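Local coordinates for sefir domain protein (Bacillus cereus F65185, PDB 5Y8E) that probably takes part in signalling through SEFIR-SEFIR interactions, as a bacterial member of the SEFIR family, part of the STIR clan, at residues N24-M27 with K28-V32; D46-E49 with F50-S54; F113-D116 with F117-S120. All coordinates share one frame; numbering follows the deposited sequence.

In the fold
All three contacts are local and lie in series within the SEFIR domain. Contact 1 is partly buried and closes helix 13-29 inside the beta-alpha-beta unit of strand 3-7, helix 13-29 and strand 33-35. Contact 2 is a surface contact in the first turns of helix 47-57. Contact 3 is a partly buried turn between strands 111-112 and 124-125. Contacts 2 and 3 both pack on helix 89-93, while contact 1 packs on helix 131-143. Contact 1 adds a lysine beside a glutamate and a bridging water to its helix bonds. A ring beside a methyl and a carboxylate marks contact 2, and proline against aromatic faces makes contact 3.

Contact 1 of 3, residues N24-M27 with K28-V32; sequences NKLM and KESGV
K25 and E29 lie one turn apart at the C-terminal end of helix 13-29, within the beta-alpha-beta unit that runs from strand 3-7 to strand 33-35. Their side chains cross at a slant. The K25 chain is extended, with CG anti to the backbone N (chi1 -175°), and its CE comes to 3.5 Å from E29 OE1. The charged ends stay further apart, with K25 NZ 4.6 Å from E29 OE1, so any attraction is probably modest. K25 also makes a cation-pi contact with Y135.

On the buried side, L26 CB meets V32 CG2 at 3.9 Å. Both side chains also pack on I142 of helix 131-143. S30 OG is hydrogen-bonded to Y135 OH and E139 OE1 of that helix.

The helix ends as the backbone bends. E29 N bonds K25 O at 2.8 Å, and S30 N bonds L26 O. G31 then leaves helical geometry with positive phi. M27 lies beside the outgoing chain, its CG 3.4 Å from V32 O. One water bridges the ends of this turn, donating to M27 O at 2.5 Å and to V32 O at 2.7 Å.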
ATOM      1  N   ASN A  24      -1.533   0.139 -13.566  1.00 12.80           N
ATOM      2  CA  ASN A  24      -2.203   0.073 -14.851  1.00 11.35           C
ATOM      3  C   ASN A  24      -3.133  -1.113 -14.867  1.00 13.36           C
ATOM      4  O   ASN A  24      -4.202  -1.034 -15.325  1.00 12.45           O
ATOM      5  CB  ASN A  24      -1.226   0.030 -16.001  1.00 15.17           C
ATOM      6  CG  ASN A  24      -0.817   1.413 -16.458  1.00 17.97           C
ATOM      7  OD1 ASN A  24      -1.608   2.181 -16.847  1.00 23.65           O
ATOM      8  ND2 ASN A  24       0.399   1.705 -16.351  1.00 20.98           N
ATOM      9  N   LYS A  25      -2.660  -2.206 -14.353  1.00 11.22           N
ATOM     10  CA  LYS A  25      -3.420  -3.444 -14.378  1.00 13.95           C
ATOM     11  C   LYS A  25      -4.724  -3.311 -13.583  1.00 13.90           C
ATOM     12  O   LYS A  25      -5.760  -3.707 -13.995  1.00 12.60           O
ATOM     13  CB  LYS A  25      -2.573  -4.583 -13.852  1.00 11.28           C
ATOM     14  CG  LYS A  25      -3.237  -5.942 -13.957  1.00 12.65           C
ATOM     15  CD  LYS A  25      -2.312  -7.069 -13.612  1.00 13.30           C
ATOM     16  CE  LYS A  25      -2.927  -8.430 -13.735  1.00 16.94           C
ATOM     17  NZ  LYS A  25      -2.084  -9.517 -13.218  1.00 20.23           N
ATOM     18  N   LEU A  26      -4.582  -2.714 -12.403  1.00 10.49           N
ATOM     19  CA  LEU A  26      -5.726  -2.487 -11.546  1.00  9.36           C
ATOM     20  C   LEU A  26      -6.809  -1.650 -12.226  1.00 11.55           C
ATOM     21  O   LEU A  26      -7.947  -1.933 -12.072  1.00 13.18           O
ATOM     22  CB  LEU A  26      -5.325  -1.816 -10.229  1.00  9.70           C
ATOM     23  CG  LEU A  26      -4.589  -2.661  -9.210  1.00 10.74           C
ATOM     24  CD1 LEU A  26      -3.934  -1.820  -8.118  1.00  8.55           C
ATOM     25  CD2 LEU A  26      -5.438  -3.718  -8.660  1.00 12.74           C
ATOM     26  N   MET A  27      -6.397  -0.639 -12.946  1.00 11.41           N
ATOM     27  CA  MET A  27      -7.367   0.212 -13.614  1.00 12.15           C
ATOM     28  C   MET A  27      -7.966  -0.518 -14.838  1.00 15.15           C
ATOM     29  O   MET A  27      -9.109  -0.413 -15.121  1.00 16.77           O
ATOM     30  CB  MET A  27      -6.767   1.560 -14.003  1.00 20.00           C
ATOM     31  CG  MET A  27      -6.482   2.449 -12.800  1.00 20.00           C
ATOM     32  SD  MET A  27      -6.401   4.240 -13.202  1.00 20.00           S
ATOM     33  CE  MET A  27      -8.011   4.458 -13.775  1.00 20.00           C
ATOM     34  N   LYS A  28      -7.137  -1.269 -15.524  1.00 14.42           N
ATOM     35  CA  LYS A  28      -7.574  -1.942 -16.747  1.00 16.37           C
ATOM     36  C   LYS A  28      -8.481  -3.127 -16.470  1.00 19.62           C
ATOM     37  O   LYS A  28      -9.444  -3.330 -17.156  1.00 19.30           O
ATOM     38  CB  LYS A  28      -6.378  -2.364 -17.625  1.00 16.26           C
ATOM     39  CG  LYS A  28      -6.750  -3.243 -18.774  1.00 26.56           C
ATOM     40  CD  LYS A  28      -5.830  -3.136 -19.976  1.00 35.15           C
ATOM     41  CE  LYS A  28      -6.080  -4.277 -21.006  1.00 41.29           C
ATOM     42  NZ  LYS A  28      -4.889  -4.553 -21.840  1.00 43.01           N
ATOM     43  N   GLU A  29      -8.107  -3.922 -15.482  1.00 18.14           N
ATOM     44  CA  GLU A  29      -8.717  -5.231 -15.274  1.00 20.95           C
ATOM     45  C   GLU A  29      -9.677  -5.330 -14.090  1.00 21.57           C
ATOM     46  O   GLU A  29     -10.483  -6.215 -14.028  1.00 22.27           O
ATOM     47  CB  GLU A  29      -7.653  -6.327 -15.141  1.00 22.81           C
ATOM     48  CG  GLU A  29      -6.749  -6.430 -16.305  1.00 27.58           C
ATOM     49  CD  GLU A  29      -5.845  -7.623 -16.286  1.00 37.65           C
ATOM     50  OE1 GLU A  29      -6.016  -8.502 -15.466  1.00 37.62           O
ATOM     51  OE2 GLU A  29      -4.938  -7.646 -17.113  1.00 43.20           O
ATOM     52  N   SER A  30      -9.521  -4.431 -13.148  1.00 15.94           N
ATOM     53  CA  SER A  30     -10.231  -4.529 -11.874  1.00 13.86           C
ATOM     54  C   SER A  30     -11.225  -3.393 -11.614  1.00 15.93           C
ATOM     55  O   SER A  30     -11.883  -3.367 -10.576  1.00 14.71           O
ATOM     56  CB  SER A  30      -9.240  -4.666 -10.714  1.00 12.50           C
ATOM     57  OG  SER A  30      -8.426  -5.814 -10.889  1.00 16.67           O
ATOM     58  N   GLY A  31     -11.341  -2.460 -12.555  1.00 17.77           N
ATOM     59  CA  GLY A  31     -12.367  -1.430 -12.468  1.00 22.22           C
ATOM     60  C   GLY A  31     -12.244  -0.494 -11.277  1.00 21.12           C
ATOM     61  O   GLY A  31     -13.248  -0.022 -10.742  1.00 25.13           O
ATOM     62  N   VAL A  32     -11.019  -0.225 -10.847  1.00 15.96           N
ATOM     63  CA  VAL A  32     -10.817   0.739  -9.769  1.00 17.14           C
ATOM     64  C   VAL A  32     -10.090   1.975 -10.272  1.00 19.12           C
ATOM     65  O   VAL A  32      -9.492   1.963 -11.352  1.00 20.23           O
ATOM     66  CB  VAL A  32     -10.036   0.139  -8.579  1.00 20.85           C
ATOM     67  CG1 VAL A  32     -10.759  -1.076  -8.005  1.00 20.01           C
ATOM     68  CG2 VAL A  32      -8.612  -0.210  -8.985  1.00 16.81           C
TER
HETATM   69  O   HOH W   1     -11.322  -2.630 -15.152  1.00 33.31           O
HETATM   70  O   HOH W   2     -10.521   1.039 -13.688  1.00 42.07           O

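Contact 2 of 3, residues D46-E49 with F50-S54; sequences DRFE and FMENS
D46 at the N-cap position opens helix 47-57, and its backbone O takes the first bond of the helix, from F50 N at 2.9 Å. The D46 side chain makes no capping bond. The carbonyls of R47, F48 and E49 accept in the same way from M51, E52 and N53.

F48 carries the side-chain contact. Its CG is anti to the backbone N (chi1 -178°). M51 bends at its last torsion (chi3 45°), which brings its methyl CE to the ring. M51 CE and E52 OE1 both come obliquely from the same side of the F48 ring plane, at opposite carbons: CE is 3.5 Å from F48 CD1, and OE1 is 3.4 Å from F48 CE2. Ring and carboxylate planes are 75° apart. All three side chains also touch I91 of helix 89-93, so this side of the helix packs against that element.

F50 packs on I35 of strand 33-35 and against the ring of H40. S54 reaches back to the same residue. Its OG donates to F50 O at 2.8 Å, from the face of the carbonyl plane opposite S54 N, and also sits 3.4 Å above the centre of the F50 ring.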
ATOM      1  N   ASP A  46       7.059  17.309  -1.971  1.00 14.03           N
ATOM      2  CA  ASP A  46       5.619  17.272  -1.712  1.00 15.53           C
ATOM      3  C   ASP A  46       5.137  15.848  -1.460  1.00 17.58           C
ATOM      4  O   ASP A  46       3.935  15.603  -1.357  1.00 16.77           O
ATOM      5  CB  ASP A  46       4.832  17.843  -2.902  1.00 16.11           C
ATOM      6  CG  ASP A  46       5.022  19.332  -3.073  1.00 18.28           C
ATOM      7  OD1 ASP A  46       5.195  20.037  -2.058  1.00 17.02           O
ATOM      8  OD2 ASP A  46       4.988  19.804  -4.230  1.00 17.35           O
ATOM      9  N   ARG A  47       6.071  14.910  -1.361  1.00 13.08           N
ATOM     10  CA  ARG A  47       5.709  13.496  -1.250  1.00 14.22           C
ATOM     11  C   ARG A  47       4.959  13.159   0.029  1.00 15.53           C
ATOM     12  O   ARG A  47       4.021  12.352   0.005  1.00 12.92           O
ATOM     13  CB  ARG A  47       6.943  12.615  -1.389  1.00 15.17           C
ATOM     14  CG  ARG A  47       7.332  12.401  -2.830  1.00 13.48           C
ATOM     15  CD  ARG A  47       8.682  11.762  -2.939  1.00 16.14           C
ATOM     16  NE  ARG A  47       8.909  11.312  -4.305  1.00 17.55           N
ATOM     17  CZ  ARG A  47      10.107  11.044  -4.813  1.00 22.60           C
ATOM     18  NH1 ARG A  47      11.198  11.186  -4.072  1.00 19.57           N
ATOM     19  NH2 ARG A  47      10.209  10.638  -6.069  1.00 18.96           N
ATOM     20  N   PHE A  48       5.378  13.753   1.130  1.00 14.05           N
ATOM     21  CA  PHE A  48       4.693  13.503   2.402  1.00 14.90           C
ATOM     22  C   PHE A  48       3.271  14.026   2.332  1.00 15.06           C
ATOM     23  O   PHE A  48       2.358  13.345   2.639  1.00 14.38           O
ATOM     24  CB  PHE A  48       5.443  14.141   3.568  1.00 16.40           C
ATOM     25  CG  PHE A  48       4.822  13.879   4.904  1.00 17.69           C
ATOM     26  CD1 PHE A  48       5.159  12.792   5.632  1.00 18.79           C
ATOM     27  CD2 PHE A  48       3.922  14.726   5.418  1.00 26.78           C
ATOM     28  CE1 PHE A  48       4.611  12.535   6.820  1.00 20.23           C
ATOM     29  CE2 PHE A  48       3.378  14.492   6.675  1.00 28.40           C
ATOM     30  CZ  PHE A  48       3.732  13.381   7.348  1.00 27.94           C
ATOM     31  N   GLU A  49       3.127  15.252   1.883  1.00 18.24           N
ATOM     32  CA  GLU A  49       1.808  15.847   1.774  1.00 18.43           C
ATOM     33  C   GLU A  49       0.926  15.012   0.827  1.00 13.46           C
ATOM     34  O   GLU A  49      -0.205  14.799   1.085  1.00 14.62           O
ATOM     35  CB  GLU A  49       1.869  17.289   1.312  1.00 20.41           C
ATOM     36  CG  GLU A  49       0.571  17.930   1.191  1.00 27.25           C
ATOM     37  CD  GLU A  49       0.651  19.426   0.793  1.00 35.92           C
ATOM     38  OE1 GLU A  49       1.727  19.976   0.875  1.00 34.13           O
ATOM     39  OE2 GLU A  49      -0.361  19.997   0.385  1.00 38.63           O
ATOM     40  N   PHE A  50       1.510  14.542  -0.258  1.00 13.37           N
ATOM     41  CA  PHE A  50       0.725  13.725  -1.205  1.00 12.21           C
ATOM     42  C   PHE A  50       0.279  12.417  -0.550  1.00 13.19           C
ATOM     43  O   PHE A  50      -0.825  11.995  -0.674  1.00 12.43           O
ATOM     44  CB  PHE A  50       1.514  13.463  -2.452  1.00 16.03           C
ATOM     45  CG  PHE A  50       0.778  12.687  -3.472  1.00 14.00           C
ATOM     46  CD1 PHE A  50      -0.196  13.261  -4.228  1.00 17.06           C
ATOM     47  CD2 PHE A  50       1.095  11.361  -3.704  1.00 15.21           C
ATOM     48  CE1 PHE A  50      -0.852  12.508  -5.181  1.00 15.87           C
ATOM     49  CE2 PHE A  50       0.448  10.641  -4.658  1.00 13.52           C
ATOM     50  CZ  PHE A  50      -0.519  11.176  -5.364  1.00 12.97           C
ATOM     51  N   MET A  51       1.196  11.833   0.199  1.00 12.11           N
ATOM     52  CA  MET A  51       0.907  10.614   0.913  1.00 12.66           C
ATOM     53  C   MET A  51      -0.241  10.818   1.921  1.00 13.11           C
ATOM     54  O   MET A  51      -1.209  10.133   1.917  1.00 13.04           O
ATOM     55  CB  MET A  51       2.154  10.090   1.622  1.00 20.00           C
ATOM     56  CG  MET A  51       1.962   8.855   2.519  1.00 20.00           C
ATOM     57  SD  MET A  51       3.417   8.285   3.482  1.00 20.00           S
ATOM     58  CE  MET A  51       4.089   9.842   4.147  1.00 20.00           C
ATOM     59  N   GLU A  52      -0.066  11.787   2.794  1.00 13.77           N
ATOM     60  CA  GLU A  52      -1.095  12.069   3.795  1.00 14.59           C
ATOM     61  C   GLU A  52      -2.478  12.325   3.174  1.00 13.90           C
ATOM     62  O   GLU A  52      -3.451  11.774   3.576  1.00 14.23           O
ATOM     63  CB  GLU A  52      -0.676  13.221   4.718  1.00 17.88           C
ATOM     64  CG  GLU A  52      -1.296  13.172   6.028  1.00 29.23           C
ATOM     65  CD  GLU A  52      -0.524  13.980   7.096  1.00 35.97           C
ATOM     66  OE1 GLU A  52       0.012  14.997   6.751  1.00 33.81           O
ATOM     67  OE2 GLU A  52      -0.458  13.556   8.247  1.00 42.57           O
ATOM     68  N   ASN A  53      -2.515  13.182   2.188  1.00 13.81           N
ATOM     69  CA  ASN A  53      -3.768  13.488   1.519  1.00 16.94           C
ATOM     70  C   ASN A  53      -4.383  12.276   0.790  1.00 13.07           C
ATOM     71  O   ASN A  53      -5.545  12.085   0.801  1.00 13.24           O
ATOM     72  CB  ASN A  53      -3.634  14.579   0.515  1.00 18.00           C
ATOM     73  CG  ASN A  53      -4.957  14.958  -0.062  1.00 32.56           C
ATOM     74  OD1 ASN A  53      -5.750  15.577   0.637  1.00 40.94           O
ATOM     75  ND2 ASN A  53      -5.260  14.561  -1.290  1.00 29.61           N
ATOM     76  N   SER A  54      -3.548  11.532   0.095  1.00 11.56           N
ATOM     77  CA  SER A  54      -4.054  10.411  -0.685  1.00 11.64           C
ATOM     78  C   SER A  54      -4.617   9.301   0.199  1.00 13.29           C
ATOM     79  O   SER A  54      -5.593   8.647  -0.161  1.00 11.64           O
ATOM     80  CB  SER A  54      -2.978   9.882  -1.628  1.00 11.03           C
ATOM     81  OG  SER A  54      -2.603  10.900  -2.537  1.00 13.58           O
TER

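Contact 3 of 3, residues F113-D116 with F117-S120; sequences FLPD and FFKS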
ATOM      1  N   PHE A 113       7.785  -8.936   4.985  1.00 19.80           N
ATOM      2  CA  PHE A 113       8.213  -7.558   5.109  1.00 19.38           C
ATOM      3  C   PHE A 113       6.985  -6.749   5.474  1.00 31.35           C
ATOM      4  O   PHE A 113       6.087  -6.550   4.658  1.00 35.60           O
ATOM      5  CB  PHE A 113       8.835  -7.063   3.807  1.00 15.26           C
ATOM      6  CG  PHE A 113      10.132  -7.741   3.467  1.00 15.82           C
ATOM      7  CD1 PHE A 113      11.167  -7.790   4.390  1.00 23.78           C
ATOM      8  CD2 PHE A 113      10.310  -8.341   2.229  1.00 15.48           C
ATOM      9  CE1 PHE A 113      12.359  -8.416   4.081  1.00 23.92           C
ATOM     10  CE2 PHE A 113      11.498  -8.968   1.915  1.00 17.57           C
ATOM     11  CZ  PHE A 113      12.522  -9.008   2.843  1.00 20.90           C
ATOM     12  N   LEU A 114       6.940  -6.356   6.738  1.00 16.26           N
ATOM     13  CA  LEU A 114       5.865  -5.544   7.278  0.53 21.33           C
ATOM     14  C   LEU A 114       6.527  -4.602   8.269  1.00 21.62           C
ATOM     15  O   LEU A 114       7.358  -5.038   9.070  1.00 23.32           O
ATOM     16  CB  LEU A 114       4.850  -6.435   7.996  0.53 22.84           C
ATOM     17  CG  LEU A 114       3.375  -6.040   8.021  0.53 21.62           C
ATOM     18  CD1 LEU A 114       2.893  -5.772   6.614  0.53 21.17           C
ATOM     19  CD2 LEU A 114       2.551  -7.142   8.646  0.53 21.28           C
ATOM     20  N   PRO A 115       6.184  -3.305   8.212  1.00 24.51           N
ATOM     21  CA  PRO A 115       6.790  -2.394   9.190  1.00 21.87           C
ATOM     22  C   PRO A 115       6.426  -2.805  10.613  1.00 25.26           C
ATOM     23  O   PRO A 115       5.338  -3.355  10.804  1.00 22.06           O
ATOM     24  CB  PRO A 115       6.159  -1.046   8.838  1.00 20.73           C
ATOM     25  CG  PRO A 115       5.868  -1.154   7.375  1.00 19.03           C
ATOM     26  CD  PRO A 115       5.406  -2.580   7.191  1.00 21.98           C
ATOM     27  N   ASP A 116       7.325  -2.556  11.569  1.00 28.24           N
ATOM     28  CA  ASP A 116       7.177  -2.997  12.962  1.00 31.61           C
ATOM     29  C   ASP A 116       5.874  -2.538  13.605  1.00 33.39           C
ATOM     30  O   ASP A 116       5.298  -3.235  14.449  1.00 34.90           O
ATOM     31  CB  ASP A 116       8.323  -2.451  13.825  1.00 39.77           C
ATOM     32  CG  ASP A 116       9.663  -3.078  13.507  1.00 47.39           C
ATOM     33  OD1 ASP A 116       9.698  -4.256  13.086  1.00 51.22           O
ATOM     34  OD2 ASP A 116      10.689  -2.386  13.696  1.00 50.76           O
ATOM     35  N   PHE A 117       5.427  -1.351  13.213  1.00 25.83           N
ATOM     36  CA  PHE A 117       4.329  -0.679  13.899  1.00 29.56           C
ATOM     37  C   PHE A 117       2.951  -0.983  13.328  1.00 28.90           C
ATOM     38  O   PHE A 117       1.940  -0.528  13.867  1.00 28.42           O
ATOM     39  CB  PHE A 117       4.570   0.832  13.947  1.00 30.59           C
ATOM     40  CG  PHE A 117       4.793   1.453  12.609  1.00 28.22           C
ATOM     41  CD1 PHE A 117       3.720   1.874  11.843  1.00 25.46           C
ATOM     42  CD2 PHE A 117       6.080   1.640  12.127  1.00 27.23           C
ATOM     43  CE1 PHE A 117       3.922   2.451  10.607  1.00 24.05           C
ATOM     44  CE2 PHE A 117       6.292   2.221  10.895  1.00 26.28           C
ATOM     45  CZ  PHE A 117       5.211   2.627  10.130  1.00 21.74           C
ATOM     46  N   PHE A 118       2.911  -1.746  12.241  1.00 25.10           N
ATOM     47  CA  PHE A 118       1.643  -2.226  11.716  1.00 30.73           C
ATOM     48  C   PHE A 118       1.060  -3.186  12.747  1.00 41.76           C
ATOM     49  O   PHE A 118       1.679  -4.200  13.079  1.00 44.70           O
ATOM     50  CB  PHE A 118       1.830  -2.901  10.355  1.00 26.49           C
ATOM     51  CG  PHE A 118       1.923  -1.929   9.203  1.00 27.24           C
ATOM     52  CD1 PHE A 118       1.493  -2.295   7.937  1.00 26.96           C
ATOM     53  CD2 PHE A 118       2.443  -0.653   9.387  1.00 25.60           C
ATOM     54  CE1 PHE A 118       1.566  -1.408   6.872  1.00 26.37           C
ATOM     55  CE2 PHE A 118       2.525   0.244   8.325  1.00 23.82           C
ATOM     56  CZ  PHE A 118       2.086  -0.136   7.066  1.00 27.35           C
ATOM     57  N   LYS A 119      -0.114  -2.853  13.274  1.00 43.98           N
ATOM     58  CA  LYS A 119      -0.661  -3.580  14.419  1.00 44.84           C
ATOM     59  C   LYS A 119      -1.142  -4.984  14.084  1.00 43.90           C
ATOM     60  O   LYS A 119      -0.821  -5.933  14.798  1.00 45.45           O
ATOM     61  CB  LYS A 119      -1.746  -2.764  15.120  1.00 48.26           C
ATOM     62  CG  LYS A 119      -1.188  -1.533  15.808  1.00 53.17           C
ATOM     63  CD  LYS A 119      -2.294  -0.611  16.263  1.00 59.35           C
ATOM     64  CE  LYS A 119      -1.785   0.810  16.421  1.00 61.79           C
ATOM     65  NZ  LYS A 119      -2.853   1.799  16.097  1.00 62.14           N
ATOM     66  N   SER A 120      -1.905  -5.129  13.007  1.00 40.11           N
ATOM     67  CA  SER A 120      -2.191  -6.468  12.514  1.00 43.33           C
ATOM     68  C   SER A 120      -0.982  -6.959  11.724  1.00 38.98           C
ATOM     69  O   SER A 120      -0.321  -6.179  11.034  1.00 34.03           O
ATOM     70  CB  SER A 120      -3.468  -6.511  11.670  1.00 45.59           C
ATOM     71  OG  SER A 120      -3.396  -5.631  10.567  1.00 50.67           O
TER
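P115 and the two phenylalanines after it meet through a type I beta turn, P115 to F118. F117 places CG between its backbone N and carbonyl carbon (chi1 55°), which swings the ring back over the proline. F118 holds CG beside its own N (chi1 -81°), which lays a face of its ring under P115 CD. The turn lies in the loop between strands 111-112 and 124-125.

The proline therefore serves two rings by CH-pi contacts. Its CD stands almost straight above the centre of the F118 ring, 3.9 Å from the centroid. CG of P115 adds a contact of 3.7 Å to F118 CE2. P115 CB lies over a face of the F117 ring, shifted toward the rim, at 4.2 Å from the centroid. F117 CD1 meets the F118 ring at its edge, in plane.

Helix 89-93 borders both rings: Y92 stacks with F118 and also touches F117. The turn's own bond runs from F118 N to P115 O at 3.2 Å. It comes from above the carbonyl plane, and R121 NH2 is a second donor to P115 O.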